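PDB 2E7Z: acetylene hydratase from Pelobacter acetylenicus, which catalyses the hydration of acetylene to acetaldehyde, using a tungsten-bis(molybdopterin guanine dinucleotide) cofactor and a [4Fe-4S] cluster. Local coordinates for residues A413-M418 with F608-H613; L602-N607 with H673-P678; T446-D451 with G687-M692. One frame throughout, in Å; residues are numbered along the deposited sequence.

Contact 1: A413-M418 with F608-H613. With MGD (2-amino-5,6-dimercapto-7-methyl-3,7,8a,9-tetrahydro-8-oxa-1,3,9,10-tetraaza-anthracen-4-one guanosine dinucleotide), chain E.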
# COMPACT_ATOMS: atom_id res chain seq x y z
N ALA A 413 -8.19 1.69 11.05
CA ALA A 413 -6.72 1.70 11.06
C ALA A 413 -6.18 2.48 9.87
O ALA A 413 -5.26 2.05 9.18
CB ALA A 413 -6.14 0.30 11.15
N SER A 414 -6.76 3.66 9.65
CA SER A 414 -6.42 4.49 8.51
C SER A 414 -6.53 5.96 8.87
O SER A 414 -7.62 6.45 9.20
CB SER A 414 -7.37 4.13 7.33
OG SER A 414 -7.23 5.06 6.25
N ASN A 415 -5.38 6.65 8.85
CA ASN A 415 -5.37 8.09 9.08
C ASN A 415 -5.66 8.75 7.74
O ASN A 415 -4.82 9.38 7.11
CB ASN A 415 -4.02 8.48 9.67
CG ASN A 415 -3.91 9.95 9.98
OD1 ASN A 415 -4.90 10.67 10.10
ND2 ASN A 415 -2.67 10.38 10.19
N ALA A 416 -6.90 8.56 7.31
CA ALA A 416 -7.35 8.88 5.96
C ALA A 416 -7.13 10.33 5.53
O ALA A 416 -6.79 10.59 4.38
CB ALA A 416 -8.84 8.49 5.77
N LEU A 417 -7.27 11.28 6.46
CA LEU A 417 -6.99 12.67 6.13
C LEU A 417 -5.63 12.80 5.43
O LEU A 417 -5.46 13.62 4.53
CB LEU A 417 -7.04 13.54 7.40
CG LEU A 417 -6.65 14.98 7.18
CD1 LEU A 417 -7.65 15.73 6.30
CD2 LEU A 417 -6.52 15.66 8.55
N MET A 418 -4.65 12.03 5.91
CA MET A 418 -3.26 12.19 5.51
C MET A 418 -2.75 11.09 4.59
O MET A 418 -1.55 11.07 4.27
CB MET A 418 -2.36 12.24 6.77
CG MET A 418 -2.47 13.56 7.58
SD MET A 418 -1.64 13.53 9.19
CE MET A 418 -0.00 12.85 8.84
N PHE A 608 6.33 4.40 11.13
CA PHE A 608 5.71 3.67 10.03
C PHE A 608 4.57 4.54 9.54
O PHE A 608 3.62 4.75 10.26
CB PHE A 608 5.19 2.28 10.46
CG PHE A 608 4.34 1.61 9.41
CD1 PHE A 608 4.89 1.20 8.19
CD2 PHE A 608 2.97 1.42 9.63
CE1 PHE A 608 4.09 0.58 7.21
CE2 PHE A 608 2.17 0.81 8.65
CZ PHE A 608 2.74 0.40 7.45
N GLN A 609 4.68 5.07 8.32
CA GLN A 609 3.64 5.95 7.80
C GLN A 609 3.39 7.07 8.79
O GLN A 609 4.36 7.70 9.18
CB GLN A 609 2.36 5.16 7.44
CG GLN A 609 2.65 3.98 6.51
CD GLN A 609 3.00 4.40 5.09
OE1 GLN A 609 2.68 5.50 4.65
NE2 GLN A 609 3.62 3.50 4.35
N SER A 610 2.16 7.31 9.25
CA SER A 610 1.93 8.37 10.24
C SER A 610 1.99 7.89 11.68
O SER A 610 1.56 8.63 12.56
CB SER A 610 0.60 9.08 9.96
OG SER A 610 -0.52 8.29 10.35
N CYS A 611 2.50 6.67 11.89
CA CYS A 611 2.45 6.02 13.21
C CYS A 611 3.73 6.21 14.00
O CYS A 611 4.83 6.29 13.45
CB CYS A 611 2.26 4.51 13.07
SG CYS A 611 0.82 4.03 12.05
N TYR A 612 3.55 6.20 15.32
CA TYR A 612 4.63 6.20 16.34
C TYR A 612 5.28 7.57 16.52
O TYR A 612 6.41 7.67 17.04
CB TYR A 612 5.71 5.09 16.13
CG TYR A 612 5.13 3.82 15.60
CD1 TYR A 612 3.90 3.34 16.06
CD2 TYR A 612 5.79 3.12 14.59
CE1 TYR A 612 3.33 2.18 15.51
CE2 TYR A 612 5.25 1.98 14.04
CZ TYR A 612 4.01 1.52 14.48
OH TYR A 612 3.45 0.40 13.89
N HIS A 613 4.56 8.63 16.15
CA HIS A 613 5.03 9.99 16.48
C HIS A 613 4.69 10.44 17.91
O HIS A 613 5.07 11.54 18.32
CB HIS A 613 4.51 11.01 15.45
CG HIS A 613 4.96 10.73 14.05
ND1 HIS A 613 6.29 10.52 13.72
CD2 HIS A 613 4.28 10.70 12.88
CE1 HIS A 613 6.39 10.31 12.42
NE2 HIS A 613 5.19 10.44 11.88
PB MGD E . -1.57 5.65 8.09
O1B MGD E . -2.18 6.60 7.09
O2B MGD E . -0.44 6.10 8.94
O3B MGD E . -1.05 4.31 7.38
O3A MGD E . -1.48 3.65 4.99
PA MGD E . -1.82 3.20 6.50
O1A MGD E . -1.15 1.90 6.86
O2A MGD E . -3.30 3.34 6.63
O5' MGD E . -2.78 5.16 9.03
C5' MGD E . -2.62 3.97 9.79
C4' MGD E . -3.44 4.17 11.05
O4' MGD E . -3.56 2.88 11.69
C3' MGD E . -2.76 5.04 12.10
O3' MGD E . -3.63 6.12 12.45
C2' MGD E . -2.47 4.12 13.31
O2' MGD E . -2.58 4.73 14.61
C1' MGD E . -3.53 3.06 13.12
N9 MGD E . -3.22 1.73 13.65
C8 MGD E . -2.03 1.08 13.62
N7 MGD E . -2.15 -0.17 14.11
C5 MGD E . -3.46 -0.35 14.38
C6 MGD E . -4.29 -1.42 14.90
O6 MGD E . -3.80 -2.53 15.20
N1 MGD E . -5.60 -1.16 14.99
C2 MGD E . -6.18 0.01 14.74
N2 MGD E . -7.53 0.13 14.88
N3 MGD E . -5.48 1.04 14.27
C4 MGD E . -4.15 0.89 14.07
C10 MGD E . -0.25 3.19 4.42
C11 MGD E . -0.35 3.43 2.93
O11 MGD E . -0.35 4.85 2.77
C12 MGD E . 0.84 2.82 2.22
S12 MGD E . 1.18 1.16 2.51
C13 MGD E . 1.57 3.53 1.35
S13 MGD E . 2.98 2.90 0.63
C14 MGD E . 1.22 4.93 0.95
N15 MGD E . 2.16 5.90 1.47
C16 MGD E . 1.82 7.20 1.23
C17 MGD E . 2.78 8.29 1.02
O17 MGD E . 4.01 8.06 1.05
N18 MGD E . 2.29 9.52 0.78
C19 MGD E . 0.97 9.80 0.74
N19 MGD E . 0.54 11.06 0.51
N20 MGD E . 0.04 8.86 0.94
C21 MGD E . 0.40 7.59 1.17
N22 MGD E . -0.54 6.65 1.34
C23 MGD E . -0.21 5.25 1.41

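Contact 2: L602-N607 with H673-P678. With MGD (2-amino-5,6-dimercapto-7-methyl-3,7,8a,9-tetrahydro-8-oxa-1,3,9,10-tetraaza-anthracen-4-one guanosine dinucleotide), chain F.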
# COMPACT_ATOMS: atom_id res chain seq x y z
N LEU A 602 10.38 8.37 1.30
CA LEU A 602 11.60 8.01 2.03
C LEU A 602 11.22 7.63 3.45
O LEU A 602 11.02 8.47 4.33
CB LEU A 602 12.72 9.06 1.97
CG LEU A 602 14.16 8.49 2.00
CD1 LEU A 602 15.16 9.63 2.06
CD2 LEU A 602 14.43 7.56 3.13
N ARG A 603 11.07 6.33 3.64
CA ARG A 603 10.61 5.81 4.91
C ARG A 603 11.70 5.93 5.97
O ARG A 603 12.89 5.73 5.67
CB ARG A 603 10.18 4.36 4.77
CG ARG A 603 9.13 4.14 3.70
CD ARG A 603 7.86 4.96 3.92
NE ARG A 603 6.89 4.62 2.89
CZ ARG A 603 5.94 5.42 2.41
NH1 ARG A 603 5.77 6.66 2.87
NH2 ARG A 603 5.15 4.97 1.45
N GLU A 604 11.28 6.25 7.19
CA GLU A 604 12.21 6.53 8.28
C GLU A 604 12.22 5.37 9.24
O GLU A 604 11.17 4.76 9.51
CB GLU A 604 11.85 7.84 8.98
CG GLU A 604 12.10 9.03 8.04
CD GLU A 604 11.59 10.36 8.56
OE1 GLU A 604 10.83 10.39 9.54
OE2 GLU A 604 11.96 11.38 7.94
N ASP A 605 13.42 5.05 9.73
CA ASP A 605 13.65 3.89 10.58
C ASP A 605 12.67 3.78 11.74
O ASP A 605 12.18 2.68 12.03
CB ASP A 605 15.07 3.94 11.14
CG ASP A 605 16.14 3.61 10.08
OD1 ASP A 605 15.82 3.30 8.91
OD2 ASP A 605 17.33 3.66 10.46
N SER A 606 12.37 4.91 12.38
CA SER A 606 11.67 4.93 13.67
C SER A 606 10.16 5.10 13.60
O SER A 606 9.48 5.03 14.64
CB SER A 606 12.24 6.03 14.58
OG SER A 606 12.27 7.29 13.90
N ASN A 607 9.61 5.31 12.40
CA ASN A 607 8.15 5.48 12.26
C ASN A 607 7.63 4.65 11.12
O ASN A 607 8.40 4.22 10.26
CB ASN A 607 7.76 6.97 12.14
CG ASN A 607 8.50 7.69 11.03
OD1 ASN A 607 8.32 7.38 9.86
ND2 ASN A 607 9.36 8.66 11.42
N HIS A 673 6.53 11.62 4.34
CA HIS A 673 5.11 11.34 4.46
C HIS A 673 4.76 10.99 5.89
O HIS A 673 5.47 10.22 6.54
CB HIS A 673 4.72 10.16 3.60
CG HIS A 673 3.35 9.63 3.90
ND1 HIS A 673 2.21 10.37 3.67
CD2 HIS A 673 2.93 8.44 4.40
CE1 HIS A 673 1.15 9.66 4.01
NE2 HIS A 673 1.56 8.49 4.47
N GLY A 674 3.61 11.49 6.35
CA GLY A 674 3.02 10.98 7.57
C GLY A 674 3.35 11.77 8.80
O GLY A 674 3.00 11.38 9.88
N ARG A 675 4.03 12.91 8.63
CA ARG A 675 4.47 13.67 9.79
C ARG A 675 3.36 14.51 10.42
O ARG A 675 2.69 15.27 9.74
CB ARG A 675 5.65 14.56 9.39
CG ARG A 675 6.93 13.79 9.28
CD ARG A 675 7.45 13.61 10.72
NE ARG A 675 8.60 12.78 10.77
CZ ARG A 675 9.34 12.59 11.85
NH1 ARG A 675 9.06 13.22 13.00
NH2 ARG A 675 10.38 11.80 11.76
N TRP A 676 3.18 14.33 11.72
CA TRP A 676 2.32 15.20 12.50
C TRP A 676 2.85 15.18 13.94
O TRP A 676 3.82 14.48 14.21
CB TRP A 676 0.84 14.82 12.41
CG TRP A 676 0.49 13.44 12.95
CD1 TRP A 676 0.84 12.22 12.42
CD2 TRP A 676 -0.31 13.17 14.10
NE1 TRP A 676 0.29 11.20 13.17
CE2 TRP A 676 -0.40 11.75 14.22
CE3 TRP A 676 -0.94 13.98 15.07
CZ2 TRP A 676 -1.10 11.13 15.25
CZ3 TRP A 676 -1.67 13.36 16.09
CH2 TRP A 676 -1.72 11.95 16.19
N CYS A 677 2.19 15.90 14.83
CA CYS A 677 2.75 16.23 16.15
C CYS A 677 1.73 15.90 17.24
O CYS A 677 1.01 16.78 17.69
CB CYS A 677 3.08 17.73 16.17
SG CYS A 677 3.97 18.36 14.68
N PRO A 678 1.67 14.63 17.67
CA PRO A 678 0.69 14.16 18.66
C PRO A 678 0.75 14.85 20.01
O PRO A 678 -0.20 14.76 20.78
CB PRO A 678 1.00 12.67 18.79
CG PRO A 678 1.67 12.30 17.51
CD PRO A 678 2.50 13.51 17.17
PB MGD F . 11.16 5.03 0.60
O1B MGD F . 12.01 4.78 1.82
O2B MGD F . 10.06 6.05 0.69
O3B MGD F . 10.48 3.66 0.11
O3A MGD F . 9.96 1.36 0.90
PA MGD F . 11.07 2.16 0.09
O1A MGD F . 10.97 1.75 -1.36
O2A MGD F . 12.39 1.98 0.81
O5' MGD F . 12.14 5.44 -0.61
C5' MGD F . 13.24 4.58 -0.85
C4' MGD F . 14.01 5.07 -2.06
O4' MGD F . 13.12 5.24 -3.17
C3' MGD F . 14.66 6.42 -1.79
O3' MGD F . 16.08 6.25 -1.74
C2' MGD F . 14.26 7.28 -2.97
O2' MGD F . 15.33 8.03 -3.55
C1' MGD F . 13.74 6.24 -3.95
N9 MGD F . 12.85 6.80 -4.99
C8 MGD F . 11.97 7.80 -4.88
N7 MGD F . 11.32 8.04 -6.04
C5 MGD F . 11.83 7.17 -6.95
C6 MGD F . 11.62 6.86 -8.38
O6 MGD F . 10.81 7.53 -9.06
N1 MGD F . 12.34 5.87 -8.92
C2 MGD F . 13.23 5.14 -8.22
N2 MGD F . 13.90 4.14 -8.84
N3 MGD F . 13.47 5.37 -6.90
C4 MGD F . 12.82 6.35 -6.24
C10 MGD F . 8.55 1.59 0.83
C11 MGD F . 7.99 0.67 1.91
O11 MGD F . 8.70 0.91 3.14
C12 MGD F . 6.50 0.82 2.12
S12 MGD F . 5.48 1.14 0.80
C13 MGD F . 5.94 0.70 3.33
S13 MGD F . 4.26 0.68 3.59
C14 MGD F . 6.80 0.60 4.56
N15 MGD F . 6.89 1.90 5.21
C16 MGD F . 7.84 2.06 6.17
C17 MGD F . 7.81 3.14 7.17
O17 MGD F . 6.90 4.00 7.17
N18 MGD F . 8.81 3.18 8.07
C19 MGD F . 9.83 2.29 8.08
N19 MGD F . 10.78 2.40 9.03
N20 MGD F . 9.92 1.27 7.19
C21 MGD F . 8.98 1.12 6.24
N22 MGD F . 9.07 0.12 5.34
C23 MGD F . 8.19 0.09 4.19
O HOH W 1 8.45 9.64 5.01
O HOH W 2 6.41 7.49 5.76
O HOH W 3 8.44 10.17 7.89

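Contact 3: T446-D451 with G687-M692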
# COMPACT_ATOMS: atom_id res chain seq x y z
N THR A 446 -7.25 12.34 11.71
CA THR A 446 -8.54 11.83 11.24
C THR A 446 -9.52 11.61 12.40
O THR A 446 -10.67 12.00 12.32
CB THR A 446 -8.33 10.53 10.45
OG1 THR A 446 -7.47 10.83 9.36
CG2 THR A 446 -9.65 10.05 9.92
N ALA A 447 -9.05 11.00 13.49
CA ALA A 447 -9.91 10.76 14.65
C ALA A 447 -10.44 12.09 15.22
O ALA A 447 -11.56 12.18 15.70
CB ALA A 447 -9.15 9.99 15.71
N GLN A 448 -9.63 13.13 15.07
CA GLN A 448 -10.02 14.45 15.59
C GLN A 448 -11.25 15.01 14.92
O GLN A 448 -11.96 15.87 15.43
CB GLN A 448 -8.87 15.40 15.39
CG GLN A 448 -7.79 15.14 16.45
CD GLN A 448 -6.55 15.98 16.26
OE1 GLN A 448 -6.63 17.14 15.84
NE2 GLN A 448 -5.38 15.40 16.59
N LEU A 449 -11.52 14.48 13.72
CA LEU A 449 -12.66 14.86 12.87
C LEU A 449 -13.85 13.92 13.01
O LEU A 449 -14.85 14.07 12.30
CB LEU A 449 -12.20 14.95 11.40
CG LEU A 449 -11.29 16.16 11.11
CD1 LEU A 449 -10.35 15.94 9.93
CD2 LEU A 449 -12.10 17.43 10.94
N ALA A 450 -13.77 12.99 13.96
CA ALA A 450 -14.80 11.98 14.08
C ALA A 450 -15.94 12.38 15.00
O ALA A 450 -15.78 13.26 15.85
CB ALA A 450 -14.19 10.66 14.52
N ASP A 451 -17.09 11.71 14.83
CA ASP A 451 -18.16 11.73 15.84
C ASP A 451 -17.86 10.75 16.97
O ASP A 451 -18.22 10.98 18.13
CB ASP A 451 -19.50 11.40 15.20
CG ASP A 451 -19.91 12.45 14.21
OD1 ASP A 451 -20.40 13.53 14.62
OD2 ASP A 451 -19.74 12.22 13.01
N GLY A 687 -4.03 22.98 12.97
CA GLY A 687 -4.04 22.20 11.73
C GLY A 687 -4.14 20.72 12.03
O GLY A 687 -3.48 19.92 11.39
N PHE A 688 -4.92 20.37 13.05
CA PHE A 688 -5.10 18.99 13.51
C PHE A 688 -3.77 18.39 13.91
O PHE A 688 -3.27 17.41 13.33
CB PHE A 688 -5.89 18.18 12.47
CG PHE A 688 -7.22 18.78 12.19
CD1 PHE A 688 -8.26 18.61 13.09
CD2 PHE A 688 -7.41 19.63 11.09
CE1 PHE A 688 -9.49 19.25 12.89
CE2 PHE A 688 -8.63 20.26 10.89
CZ PHE A 688 -9.67 20.06 11.76
N SER A 689 -3.20 19.04 14.93
CA SER A 689 -1.93 18.61 15.53
C SER A 689 -0.84 18.54 14.46
O SER A 689 -0.03 17.61 14.43
CB SER A 689 -2.08 17.28 16.27
OG SER A 689 -3.11 17.35 17.24
N GLY A 690 -0.81 19.56 13.60
CA GLY A 690 0.25 19.68 12.61
C GLY A 690 0.04 18.96 11.29
O GLY A 690 0.84 19.12 10.38
N ALA A 691 -1.04 18.18 11.17
CA ALA A 691 -1.33 17.50 9.92
C ALA A 691 -1.33 18.45 8.72
O ALA A 691 -0.75 18.13 7.69
CB ALA A 691 -2.69 16.85 10.03
N MET A 692 -1.99 19.60 8.89
CA MET A 692 -2.16 20.56 7.79
C MET A 692 -0.89 21.34 7.49
O MET A 692 -0.83 22.04 6.49
CB MET A 692 -3.32 21.52 8.08
CG MET A 692 -4.70 20.84 8.39
SD MET A 692 -5.33 19.72 7.11
CE MET A 692 -5.71 20.91 5.81

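Contact 1: A413-M418 with F608-H613
Asn415 lays the ND2 end of its amide against Ser610, touching both CB and the hydroxyl. Asn415 ND2 donates to Ser610 OG at 3.0 Å, nearly straight at 164° and close to the amide plane. The amide reaches across because Asn415 CG lies opposite the backbone N (chi1 -179°), and its rotation is settled from the other end, where OD1 is hydrogen-bonded to the hydroxyl of Thr446. Met418 adds an apolar touch: its chain bends at the last torsion, and CE comes to rest 4.0 Å from Ser610 CB. Between the two loops runs the diphosphate of the chain E dinucleotide (MGD), and the case illustrates how the molybdopterin enzymes of the DMSO reductase family hold such a cofactor between separate parts of the chain. A type II' turn from Phe608 to Cys611, closed by Cys611 N to Phe608 O at 2.8 Å, presents the backbone of Ser610 to the phosphate. Its N-H binds the MGD oxygen O2B at 2.9 Å from Ser610 N, while Ser610 OG donates to the same oxygen at 2.6 Å. The hydroxyl thus receives a proton from the amide and gives one to the phosphate, and O2B is gripped twice by one residue. From the facing loop the backbone Asn415 N, at the centre of an inverse gamma turn, donates to the ester oxygen O5' at 3.0 Å. Farther along the nucleotide, Cys611 SG rests 3.5 Å from the ribose C2', and Ala413 CB lies 3.3 Å from N3 of the guanine.

Contact 2: L602-N607 with H673-P678
Arg603 threads past one pterin to reach His673. Its CB packs against C16 of the chain F dinucleotide, and CG comes within 3.3 Å of that cofactor's O11. The chain turns at its second torsion, bringing CD and then NE near the pterin N15. At the tip NH2 lies towards the dithiolene sulfur S12, which sits at the edge of the guanidinium, while NH1 approaches the imidazole with Arg603 NH1 3.7 Å from His673 CD2, the two planes 62° apart. NH1 also hydrogen-bonds O17 of the chain E dinucleotide, and a water joins it to His673 O; the arginine therefore touches both pterins at once, close to the tungsten. His673 is held in turn by Asp696 through ND1. Beside this pair, in the dinucleotide-binding domain, Glu604 meets Arg675. Arg675 NH2 donates to Glu604 OE1 at 2.7 Å and 171°, within the guanidinium plane but 25° out of the carboxylate plane on the syn side. Asn607 ND2 takes the anti lone pair of the same Glu604 OE1 at 2.9 Å, drawing the type I turn from Glu604 to Asn607 together; OE2 is salt-bridged to Arg670. With an alanine here instead of Glu604, Arg675 and Arg670 would probably lose their common counter-charge, and the Asn607 amide would probably be free to turn. Backbone atoms of this turn face the pterin, and Arg603 N donates to the phosphate oxygen O1B of the chain F dinucleotide at 2.6 Å. Two arginines and an amide converging on one carboxylate are likely to keep it ionised and to hold its position between the two loops.

Contact 3: T446-D451 with G687-M692
Phe688 sets its ring beside both Gln448 and Leu449, and it follows a glycine whose carbonyl, Gly687 O, accepts from Met692 N. At the ring edge, near its plane, sits the amide oxygen of the glutamine, with Gln448 OE1 3.5 Å from Phe688 CD1; the same oxygen lies 3.3 Å from Phe688 CA. The far end of the ring meets the leucine instead, Leu449 CD2 being 3.7 Å from Phe688 CZ, with the two side chains at about a right angle. Next comes Ser689, whose OG accepts from the glutamine: Gln448 NE2 to Ser689 OG is 3.1 Å at 150°, the hydroxyl standing 20° out of the amide plane. Gln448 can span to it because its chain runs extended beyond CG (chi2 175°). Both ends of that amide have further partners, OE1 binding Gly683 N and NE2 the carbonyl of Met443, so the flat group is fixed in rotation. Gly690 follows Ser689 in a type I' turn from Phe688 to Ala691 and takes the N-cap position; a CB at its backbone angles would strike the preceding carbonyl. Ala691 and Met692 then begin helix 691-694, so that the contact ties this turn of the dinucleotide-binding region to the loop of the molybdopterin oxidoreductase region between strands 435-440 and 452-455. Met692 and Leu449 both rest on helix 423-431, whereas Ala447 and Ala450 pack against strand 435-440.

Overall arrangement
From the N terminus, the chain first reaches 413-418, after strand 408-412, and then 446-451, ahead of strand 452-455 in the same sheet. Thr446 already returns to Asn415; the partners across contacts 1 and 3 come only from the dinucleotide-binding region. There 602-607 and 608-613 follow strand 596-600 in succession, and 608-613 closes contact 1 across 190 residues. Next, 673-678 turns back to 602-607 and closes contact 2, the shortest loop; finally 687-692 closes contact 3, the longest. Contact 2 is nested within contact 3, while contact 1 crosses both. Contacts 1 and 3 join the molybdopterin oxidoreductase region to the C-terminal one, which contact 2 ties internally. Trp676 links to Ser610, and Cys677 to Ser689.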